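Local coordinates for 2'-5' RNA Ligase (Thermus thermophilus, PDB 1IUH), which belongs by sequence to the LigT-like phosphoesterases of the 2H clan and folds into antiparallel strands with helices packed against them, at residues F70-R75 against A93-F98; E11-A16 against L150-E155; D55-G60 against V173-S178; E155-V160 against F177-E182. All coordinates share one frame; numbering follows the deposited sequence.

Contact 1 (F70-R75 against A93-F98)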
# COMPACT_ATOMS: atom_id res chain seq x y z
N PHE A 70 -4.68 15.35 -1.71
CA PHE A 70 -5.82 15.30 -0.79
C PHE A 70 -5.30 14.95 0.62
O PHE A 70 -4.20 14.40 0.72
CB PHE A 70 -6.80 14.24 -1.29
CG PHE A 70 -6.19 12.87 -1.44
CD1 PHE A 70 -6.10 12.03 -0.34
CD2 PHE A 70 -5.73 12.40 -2.71
CE1 PHE A 70 -5.56 10.70 -0.48
CE2 PHE A 70 -5.19 11.08 -2.88
CZ PHE A 70 -5.11 10.22 -1.73
N ARG A 71 -6.05 15.25 1.68
CA ARG A 71 -5.60 14.91 3.03
C ARG A 71 -6.06 13.52 3.43
O ARG A 71 -7.20 13.13 3.12
CB ARG A 71 -6.15 15.89 4.06
CG ARG A 71 -5.23 17.05 4.40
CD ARG A 71 -5.47 18.30 3.57
NE ARG A 71 -6.28 19.34 4.22
CZ ARG A 71 -7.58 19.23 4.45
NH1 ARG A 71 -8.22 18.14 4.09
NH2 ARG A 71 -8.24 20.22 5.02
N ALA A 72 -5.18 12.76 4.09
CA ALA A 72 -5.51 11.44 4.60
C ALA A 72 -5.32 11.56 6.12
O ALA A 72 -4.60 12.46 6.63
CB ALA A 72 -4.57 10.38 4.07
N ARG A 73 -5.98 10.64 6.83
CA ARG A 73 -5.94 10.56 8.26
C ARG A 73 -5.58 9.11 8.58
O ARG A 73 -6.04 8.16 7.94
CB ARG A 73 -7.32 10.93 8.78
CG ARG A 73 -7.51 10.78 10.22
CD ARG A 73 -8.19 12.04 10.82
NE ARG A 73 -7.39 12.60 11.92
CZ ARG A 73 -7.28 13.91 12.16
NH1 ARG A 73 -7.93 14.78 11.38
NH2 ARG A 73 -6.48 14.36 13.14
N LEU A 74 -4.67 8.96 9.53
CA LEU A 74 -4.23 7.65 9.99
C LEU A 74 -5.24 7.41 11.10
O LEU A 74 -5.54 8.32 11.87
CB LEU A 74 -2.81 7.78 10.53
CG LEU A 74 -1.86 6.61 10.41
CD1 LEU A 74 -1.87 6.08 9.03
CD2 LEU A 74 -0.49 7.07 10.78
N ARG A 75 -5.81 6.22 11.19
CA ARG A 75 -6.84 6.07 12.21
C ARG A 75 -7.03 4.66 12.76
O ARG A 75 -7.81 3.89 12.22
CB ARG A 75 -8.13 6.60 11.58
CG ARG A 75 -9.23 6.93 12.54
CD ARG A 75 -10.31 7.76 11.86
NE ARG A 75 -11.50 7.83 12.71
CZ ARG A 75 -12.41 6.87 12.82
NH1 ARG A 75 -12.28 5.75 12.11
NH2 ARG A 75 -13.42 7.01 13.67
N ALA A 93 -5.98 3.71 7.34
CA ALA A 93 -5.85 5.11 6.94
C ALA A 93 -7.14 5.34 6.19
O ALA A 93 -7.78 4.38 5.78
CB ALA A 93 -4.68 5.31 6.01
N GLU A 94 -7.55 6.59 6.01
CA GLU A 94 -8.80 6.85 5.29
C GLU A 94 -8.79 8.15 4.52
O GLU A 94 -8.13 9.11 4.91
CB GLU A 94 -9.98 6.85 6.27
CG GLU A 94 -10.22 8.16 6.96
CD GLU A 94 -11.31 8.05 8.03
OE1 GLU A 94 -12.40 7.50 7.68
OE2 GLU A 94 -11.08 8.51 9.19
N ALA A 95 -9.53 8.16 3.42
CA ALA A 95 -9.68 9.33 2.54
C ALA A 95 -10.25 8.88 1.22
O ALA A 95 -9.84 7.86 0.66
CB ALA A 95 -8.35 10.00 2.28
N GLU A 96 -11.23 9.63 0.75
CA GLU A 96 -11.86 9.41 -0.55
C GLU A 96 -10.80 9.22 -1.67
O GLU A 96 -10.95 8.36 -2.58
CB GLU A 96 -12.67 10.63 -0.89
CG GLU A 96 -14.14 10.37 -0.88
CD GLU A 96 -14.54 9.31 -1.88
OE1 GLU A 96 -14.90 8.18 -1.43
OE2 GLU A 96 -14.48 9.63 -3.10
N GLY A 97 -9.77 10.07 -1.58
CA GLY A 97 -8.69 10.08 -2.53
C GLY A 97 -8.05 8.73 -2.76
O GLY A 97 -7.72 8.45 -3.93
N PHE A 98 -7.86 7.92 -1.70
CA PHE A 98 -7.28 6.60 -1.90
C PHE A 98 -8.22 5.78 -2.73
O PHE A 98 -7.78 5.06 -3.63
CB PHE A 98 -7.05 5.82 -0.59
CG PHE A 98 -6.05 6.44 0.32
CD1 PHE A 98 -6.38 6.63 1.67
CD2 PHE A 98 -4.79 6.87 -0.17
CE1 PHE A 98 -5.45 7.26 2.54
CE2 PHE A 98 -3.85 7.50 0.70
CZ PHE A 98 -4.18 7.69 2.06
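CG of F70 sits between its backbone N and carbonyl carbon (chi1 57°), while CG of F98 lies beside the backbone N and anti to the carbonyl carbon (chi1 -65°); these torsions set the two CG atoms, and the rings beyond them meet edge to face. The edge of F70 is aimed at the face of F98, with planes 85° apart and ring centroids separated by 5.3 Å; the closest carbons are F70 CZ and F98 CD2, at 3.7 Å. G97 lies over the middle of one face of the F70 ring, its CA 3.5 Å from the ring centroid in a CH-pi contact, and the lack of a side chain on this glycine lets the start of the helix come so close. A95, the N-cap residue of that helix, adds its CB at 4.0 Å from F70 CE1. A72 CB meets the F98 ring obliquely, 3.4 Å from CZ.

Farther along, the backbones form an antiparallel ladder: R73 N donates to E94 O at 3.3 Å, and E94 N returns a bond to R73 O at 2.9 Å. R75 and E94 add a long salt bridge of charges alone, doubtful because E94 OE2 is less surely placed.

Strand 70-80 runs between strands 88-94 and 150-164. V154 of the latter touches F70, A72 and F98, L40 and L42 of strand 39-47 pack on F98, and L74 meets V13 and L17 of helix 11-21.

Contact 2 (E11-A16 against L150-E155)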
# COMPACT_ATOMS: atom_id res chain seq x y z
N GLU A 11 7.77 11.81 6.76
CA GLU A 11 8.40 11.66 8.04
C GLU A 11 7.47 11.52 9.30
O GLU A 11 7.55 10.54 10.06
CB GLU A 11 9.41 12.82 8.16
CG GLU A 11 10.05 13.00 9.51
CD GLU A 11 11.54 13.28 9.38
OE1 GLU A 11 11.92 14.09 8.49
OE2 GLU A 11 12.34 12.69 10.16
N GLU A 12 6.57 12.46 9.54
CA GLU A 12 5.77 12.33 10.75
C GLU A 12 4.88 11.12 10.78
O GLU A 12 4.51 10.65 11.87
CB GLU A 12 4.92 13.57 10.95
CG GLU A 12 5.26 14.61 9.95
CD GLU A 12 4.60 14.42 8.59
OE1 GLU A 12 3.36 14.49 8.48
OE2 GLU A 12 5.36 14.25 7.63
N VAL A 13 4.50 10.64 9.59
CA VAL A 13 3.67 9.47 9.47
C VAL A 13 4.50 8.21 9.72
O VAL A 13 4.09 7.30 10.50
CB VAL A 13 3.00 9.47 8.10
CG1 VAL A 13 2.10 8.20 7.92
CG2 VAL A 13 2.19 10.77 7.96
N ARG A 14 5.68 8.14 9.13
CA ARG A 14 6.50 6.96 9.38
C ARG A 14 6.88 6.94 10.84
O ARG A 14 6.91 5.90 11.47
CB ARG A 14 7.77 6.92 8.52
CG ARG A 14 7.59 6.63 7.04
CD ARG A 14 8.95 6.57 6.34
NE ARG A 14 9.87 7.65 6.75
CZ ARG A 14 10.06 8.81 6.10
NH1 ARG A 14 9.40 9.09 4.98
NH2 ARG A 14 10.93 9.69 6.58
N ALA A 15 7.14 8.08 11.42
CA ALA A 15 7.51 8.02 12.82
C ALA A 15 6.39 7.56 13.76
O ALA A 15 6.62 6.87 14.74
CB ALA A 15 8.03 9.37 13.25
N ALA A 16 5.16 7.95 13.48
CA ALA A 16 4.05 7.57 14.35
C ALA A 16 3.83 6.07 14.28
O ALA A 16 3.47 5.44 15.26
CB ALA A 16 2.78 8.28 13.91
N LEU A 150 -3.98 11.22 13.02
CA LEU A 150 -2.91 12.03 12.44
C LEU A 150 -3.25 12.31 10.97
O LEU A 150 -3.36 11.37 10.19
CB LEU A 150 -1.58 11.29 12.56
CG LEU A 150 -0.47 11.80 11.63
CD1 LEU A 150 -0.22 13.29 11.89
CD2 LEU A 150 0.82 10.99 11.78
N GLU A 151 -3.37 13.58 10.59
CA GLU A 151 -3.71 13.97 9.22
C GLU A 151 -2.43 14.32 8.48
O GLU A 151 -1.50 14.82 9.04
CB GLU A 151 -4.68 15.18 9.20
CG GLU A 151 -5.40 15.39 7.85
CD GLU A 151 -6.26 16.70 7.73
OE1 GLU A 151 -7.30 16.87 8.41
OE2 GLU A 151 -5.89 17.59 6.93
N TRP A 152 -2.37 14.01 7.21
CA TRP A 152 -1.21 14.39 6.45
C TRP A 152 -1.65 14.61 5.01
O TRP A 152 -2.71 14.13 4.60
CB TRP A 152 -0.12 13.32 6.57
CG TRP A 152 -0.15 12.27 5.54
CD1 TRP A 152 0.60 12.23 4.40
CD2 TRP A 152 -0.79 10.99 5.63
NE1 TRP A 152 0.50 11.02 3.80
CE2 TRP A 152 -0.35 10.23 4.52
CE3 TRP A 152 -1.70 10.42 6.54
CZ2 TRP A 152 -0.76 8.91 4.29
CZ3 TRP A 152 -2.12 9.12 6.33
CH2 TRP A 152 -1.65 8.37 5.21
N PRO A 153 -0.87 15.36 4.24
CA PRO A 153 -1.12 15.69 2.81
C PRO A 153 -0.64 14.62 1.85
O PRO A 153 0.55 14.39 1.78
CB PRO A 153 -0.29 16.99 2.60
CG PRO A 153 -0.15 17.57 4.01
CD PRO A 153 0.13 16.29 4.81
N VAL A 154 -1.51 13.98 1.07
CA VAL A 154 -1.03 12.98 0.07
C VAL A 154 -0.85 13.73 -1.24
O VAL A 154 -1.83 14.22 -1.80
CB VAL A 154 -2.04 11.82 -0.15
CG1 VAL A 154 -1.53 10.88 -1.19
CG2 VAL A 154 -2.30 11.07 1.17
N GLU A 155 0.40 13.82 -1.71
CA GLU A 155 0.78 14.56 -2.92
C GLU A 155 1.12 13.74 -4.14
O GLU A 155 1.39 14.30 -5.20
CB GLU A 155 1.98 15.41 -2.65
CG GLU A 155 2.03 15.81 -1.27
CD GLU A 155 1.76 17.26 -1.10
OE1 GLU A 155 0.90 17.77 -1.88
OE2 GLU A 155 2.40 17.87 -0.19
O HOH W 1 0.90 15.56 8.81
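V13, L150 and W152 carry this contact, in which one side of helix 11-16 lies on strand 150-154. V13 has CG1 anti to its backbone N (chi1 179°), which leaves CG2 anti to the carbonyl carbon and directed at the indole. That methyl stands over the five-membered ring of W152, 3.9 Å from its centroid and 23° off the ring normal, a CH-pi contact in which V13 CG2 comes within 3.7 Å of W152 CG. On the opposite face of the indole lies V154 CG2, 3.6 Å above the plane of the W152 ring, so the indole lies between two valine methyls, each offset toward its rim.

L150 points its CD2 at a single turn of the helix. The methyl touches E12 O at 3.7 Å and A16 CB at 4.0 Å, and its distance to V13 CG2 is 4.1 Å, which links the leucine to the valine-tryptophan pair. No direct hydrogen bond joins the segments. Instead a water spans them at the solvent-exposed side of E12, donating to E12 OE1 at 2.7 Å and also to the carbonyl oxygen of E151.

W152 is buried further by A72, by F98 of helix 96-113, and by L9 and P10 just ahead of helix 11-21. The axes of the short helix and strand segments run at 140° to each other, closer to antiparallel than to parallel. A helix packed through V13 and A16 onto a leucine and a tryptophan of an antiparallel sheet is in keeping with the alpha+beta build of LigT-like phosphoesterases.

Contact 3 (D55-G60 against V173-S178)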
# COMPACT_ATOMS: atom_id res chain seq x y z
N ASP A 55 2.61 1.12 -20.26
CA ASP A 55 1.18 1.24 -19.98
C ASP A 55 0.96 1.51 -18.53
O ASP A 55 0.21 2.40 -18.18
CB ASP A 55 0.45 -0.04 -20.40
CG ASP A 55 0.55 -0.29 -21.89
OD1 ASP A 55 0.06 0.58 -22.63
OD2 ASP A 55 1.12 -1.30 -22.33
N TYR A 56 1.62 0.79 -17.65
CA TYR A 56 1.45 1.16 -16.25
C TYR A 56 2.00 2.59 -15.95
O TYR A 56 1.45 3.34 -15.13
CB TYR A 56 2.11 0.09 -15.38
CG TYR A 56 1.38 -1.24 -15.59
CD1 TYR A 56 2.09 -2.41 -15.95
CD2 TYR A 56 -0.00 -1.31 -15.45
CE1 TYR A 56 1.45 -3.58 -16.16
CE2 TYR A 56 -0.66 -2.47 -15.66
CZ TYR A 56 0.05 -3.63 -16.01
OH TYR A 56 -0.63 -4.83 -16.19
N LEU A 57 3.07 2.98 -16.64
CA LEU A 57 3.65 4.32 -16.50
C LEU A 57 2.69 5.36 -17.01
O LEU A 57 2.44 6.38 -16.33
CB LEU A 57 5.00 4.43 -17.27
CG LEU A 57 6.15 3.65 -16.59
CD1 LEU A 57 7.41 3.60 -17.46
CD2 LEU A 57 6.50 4.27 -15.21
N ALA A 58 2.10 5.11 -18.17
CA ALA A 58 1.19 6.08 -18.75
C ALA A 58 -0.09 6.23 -17.87
O ALA A 58 -0.64 7.34 -17.62
CB ALA A 58 0.87 5.67 -20.17
N LEU A 59 -0.54 5.08 -17.39
CA LEU A 59 -1.67 5.06 -16.53
C LEU A 59 -1.38 5.94 -15.31
O LEU A 59 -2.23 6.73 -14.89
CB LEU A 59 -1.97 3.66 -16.13
CG LEU A 59 -3.20 3.52 -15.22
CD1 LEU A 59 -4.36 4.37 -15.73
CD2 LEU A 59 -3.61 2.06 -15.19
N GLY A 60 -0.17 5.85 -14.79
CA GLY A 60 0.16 6.66 -13.61
C GLY A 60 0.12 8.15 -13.95
O GLY A 60 -0.50 8.97 -13.22
N VAL A 173 11.52 1.80 -6.96
CA VAL A 173 10.52 2.74 -7.47
C VAL A 173 10.78 3.01 -8.95
O VAL A 173 11.76 3.66 -9.26
CB VAL A 173 10.60 4.11 -6.72
CG1 VAL A 173 9.66 5.17 -7.42
CG2 VAL A 173 10.30 3.91 -5.26
N LEU A 174 9.93 2.54 -9.87
CA LEU A 174 10.16 2.79 -11.28
C LEU A 174 9.79 4.17 -11.55
O LEU A 174 10.36 4.78 -12.38
CB LEU A 174 9.35 1.89 -12.16
CG LEU A 174 9.60 0.44 -11.78
CD1 LEU A 174 8.96 -0.48 -12.81
CD2 LEU A 174 11.13 0.19 -11.70
N GLU A 175 8.77 4.67 -10.87
CA GLU A 175 8.39 6.05 -11.07
C GLU A 175 7.48 6.62 -10.03
O GLU A 175 6.70 5.90 -9.46
CB GLU A 175 7.77 6.29 -12.45
CG GLU A 175 8.74 7.27 -13.14
CD GLU A 175 8.06 8.25 -14.02
OE1 GLU A 175 7.59 7.82 -15.09
OE2 GLU A 175 7.98 9.42 -13.64
N LYS A 176 7.64 7.92 -9.78
CA LYS A 176 6.84 8.68 -8.85
C LYS A 176 5.94 9.59 -9.71
O LYS A 176 6.32 9.98 -10.80
CB LYS A 176 7.74 9.52 -7.96
CG LYS A 176 8.52 8.72 -6.97
CD LYS A 176 9.46 9.62 -6.21
CE LYS A 176 9.63 9.12 -4.71
NZ LYS A 176 11.06 9.01 -4.20
N PHE A 177 4.74 9.88 -9.23
CA PHE A 177 3.78 10.71 -9.98
C PHE A 177 3.23 11.78 -9.03
O PHE A 177 2.93 11.52 -7.86
CB PHE A 177 2.61 9.83 -10.52
CG PHE A 177 3.05 8.60 -11.31
CD1 PHE A 177 3.13 7.35 -10.68
CD2 PHE A 177 3.30 8.68 -12.67
CE1 PHE A 177 3.44 6.21 -11.40
CE2 PHE A 177 3.60 7.54 -13.41
CZ PHE A 177 3.67 6.30 -12.78
N SER A 178 3.11 13.00 -9.51
CA SER A 178 2.62 14.04 -8.62
C SER A 178 1.15 14.39 -8.83
O SER A 178 0.73 14.62 -9.94
CB SER A 178 3.51 15.28 -8.76
OG SER A 178 4.85 14.92 -8.42
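F177 leaves its strand toward G60 and L57 of helix 55-60, its CG anti to the carbonyl carbon and beside the backbone N (chi1 -52°). From CB the chain passes to CG, which faces the G60 carbonyl group. On one branch CD2 approaches G60 C to 3.5 Å, and CE2 beyond it stands 3.3 Å from L57 O, an oblique approach. On the other, CE1 is 4.0 Å from G60 CA. At the tip, CZ lies 3.6 Å from G60 CA and 4.2 Å from L57 CD2. The whole makes a CH-pi contact: G60 CA lies over one face, offset toward the rim, 3.7 Å from the ring centroid and 16° off its normal.

L57 also crosses E175 at about a right angle, its CD2 resting 3.6 Å from E175 CB. The ring of H61, edge-to-face with F177, and the side chains of A64 and L159 also pack around the phenylalanine.

No hydrogen bond spans the two segments. Cohesion therefore comes from dispersion and from the weakly polarised CA-H of G60 on the ring, and the bare glycine backbone lets helix and aromatic face approach closely.

Contact 4 (E155-V160 against F177-E182)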
# COMPACT_ATOMS: atom_id res chain seq x y z
N GLU A 155 0.40 13.82 -1.71
CA GLU A 155 0.78 14.56 -2.92
C GLU A 155 1.12 13.74 -4.14
O GLU A 155 1.39 14.30 -5.20
CB GLU A 155 1.98 15.41 -2.65
CG GLU A 155 2.03 15.81 -1.27
CD GLU A 155 1.76 17.26 -1.10
OE1 GLU A 155 0.90 17.77 -1.88
OE2 GLU A 155 2.40 17.87 -0.19
N GLY A 156 1.14 12.42 -4.00
CA GLY A 156 1.46 11.61 -5.17
C GLY A 156 1.63 10.16 -4.81
O GLY A 156 1.44 9.79 -3.67
N PHE A 157 1.96 9.34 -5.80
CA PHE A 157 2.14 7.91 -5.54
C PHE A 157 3.15 7.34 -6.53
O PHE A 157 3.68 8.07 -7.37
CB PHE A 157 0.80 7.21 -5.67
CG PHE A 157 0.21 7.34 -7.03
CD1 PHE A 157 0.27 6.26 -7.95
CD2 PHE A 157 -0.37 8.55 -7.44
CE1 PHE A 157 -0.25 6.42 -9.27
CE2 PHE A 157 -0.88 8.70 -8.76
CZ PHE A 157 -0.81 7.64 -9.67
N ALA A 158 3.42 6.05 -6.46
CA ALA A 158 4.41 5.47 -7.35
C ALA A 158 4.12 4.10 -7.86
O ALA A 158 3.25 3.40 -7.31
CB ALA A 158 5.76 5.45 -6.61
N LEU A 159 4.85 3.74 -8.92
CA LEU A 159 4.79 2.44 -9.55
C LEU A 159 6.09 1.90 -9.04
O LEU A 159 7.14 2.49 -9.25
CB LEU A 159 4.86 2.53 -11.07
CG LEU A 159 4.92 1.14 -11.75
CD1 LEU A 159 3.68 0.31 -11.36
CD2 LEU A 159 5.01 1.28 -13.27
N VAL A 160 6.00 0.75 -8.37
CA VAL A 160 7.11 0.09 -7.71
C VAL A 160 7.27 -1.38 -8.08
O VAL A 160 6.28 -2.11 -8.24
CB VAL A 160 6.87 0.09 -6.12
CG1 VAL A 160 8.15 -0.36 -5.36
CG2 VAL A 160 6.34 1.43 -5.67
N PHE A 177 4.74 9.88 -9.23
CA PHE A 177 3.78 10.71 -9.98
C PHE A 177 3.23 11.78 -9.03
O PHE A 177 2.93 11.52 -7.86
CB PHE A 177 2.61 9.83 -10.52
CG PHE A 177 3.05 8.60 -11.31
CD1 PHE A 177 3.13 7.35 -10.68
CD2 PHE A 177 3.30 8.68 -12.67
CE1 PHE A 177 3.44 6.21 -11.40
CE2 PHE A 177 3.60 7.54 -13.41
CZ PHE A 177 3.67 6.30 -12.78
N SER A 178 3.11 13.00 -9.51
CA SER A 178 2.62 14.04 -8.62
C SER A 178 1.15 14.39 -8.83
O SER A 178 0.73 14.62 -9.94
CB SER A 178 3.51 15.28 -8.76
OG SER A 178 4.85 14.92 -8.42
N LEU A 179 0.36 14.39 -7.77
CA LEU A 179 -1.01 14.74 -7.97
C LEU A 179 -1.00 16.22 -8.40
O LEU A 179 -0.45 17.07 -7.74
CB LEU A 179 -1.81 14.48 -6.68
CG LEU A 179 -1.88 12.98 -6.29
CD1 LEU A 179 -2.56 12.79 -4.94
CD2 LEU A 179 -2.64 12.19 -7.41
N ARG A 180 -1.61 16.50 -9.54
CA ARG A 180 -1.64 17.84 -10.08
C ARG A 180 -3.05 18.16 -10.63
O ARG A 180 -3.25 19.19 -11.22
CB ARG A 180 -0.57 17.90 -11.20
CG ARG A 180 -0.07 19.26 -11.58
CD ARG A 180 1.46 19.60 -11.26
NE ARG A 180 1.87 20.89 -11.89
CZ ARG A 180 1.22 22.07 -11.75
NH1 ARG A 180 0.11 22.15 -10.99
NH2 ARG A 180 1.63 23.17 -12.38
N GLY A 181 -4.00 17.24 -10.44
CA GLY A 181 -5.36 17.42 -10.93
C GLY A 181 -6.11 18.62 -10.39
O GLY A 181 -5.78 19.10 -9.29
N GLU A 182 -7.08 19.14 -11.18
CA GLU A 182 -7.90 20.30 -10.77
C GLU A 182 -8.99 19.81 -9.86
O GLU A 182 -9.34 20.48 -8.91
CB GLU A 182 -8.61 20.99 -11.95
CG GLU A 182 -7.72 21.73 -12.92
CD GLU A 182 -6.85 22.82 -12.26
OE1 GLU A 182 -7.30 23.46 -11.28
OE2 GLU A 182 -5.73 23.03 -12.76
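F157 and F177 form an antiparallel hydrogen-bonded pair, and their side chains lie together on the buried face of the ladder. F177 N donates to F157 O at 2.8 Å with a C=O...N angle of 176°, and F157 N donates to F177 O at 3.2 Å. F157 carries CG between its backbone N and carbonyl carbon (chi1 61°), and the ring beyond it comes nearer to F177. The ring planes are 30° apart but slid past one another: F177 CD1 sits over the rim of one F157 face, 3.8 Å from F157 CE1. L179 CD2 meets the edge of F157 at 4.1 Å from CE2, and L159 CB touches F177 CE1 from the next position on the strand that faces the same way. Y5 of strand 2-8 packs on both F157 and L159.

The other face is thinner. Here G156 opposes S178, CA to CA 4.4 Å; the glycine has no side chain, and L179 CG packs on its CA at 3.8 Å, while G156 CA also makes a CH...O contact with F177 O. The CB of exposed E155 is directed away from the partner strand, although its O accepts L179 N at 2.8 Å, the donor lying above the carbonyl plane. S178 is exposed as well.

This is the open end of a beta hairpin of strands 150-164 and 169-178, whose ladder carries a classic bulge where L174 and E175 both face L159.

All four contacts reach the same antiparallel sheet, three of them through strand 150-164 or its partner 169-178. Contacts 1 and 2, centres about 10 Å apart, lie on adjoining strands joined by probable hydrogen bonds from V154 N to F70 O (2.7 Å) and from W152 N to A72 O (2.8 Å). Contacts 3 and 4 have centres about 8 Å apart and share F177, which turns to helix 53-66 in one and pairs with F157 in the other. Contacts 2 and 4 share E155 as a segment end, and V154 O packs on L179 CD1 at 3.5 Å. L179 CD1 also packs on F70 CE2 of contact 1 at 3.8 Å, while the centres of contacts 2 and 3 are about 22 Å apart.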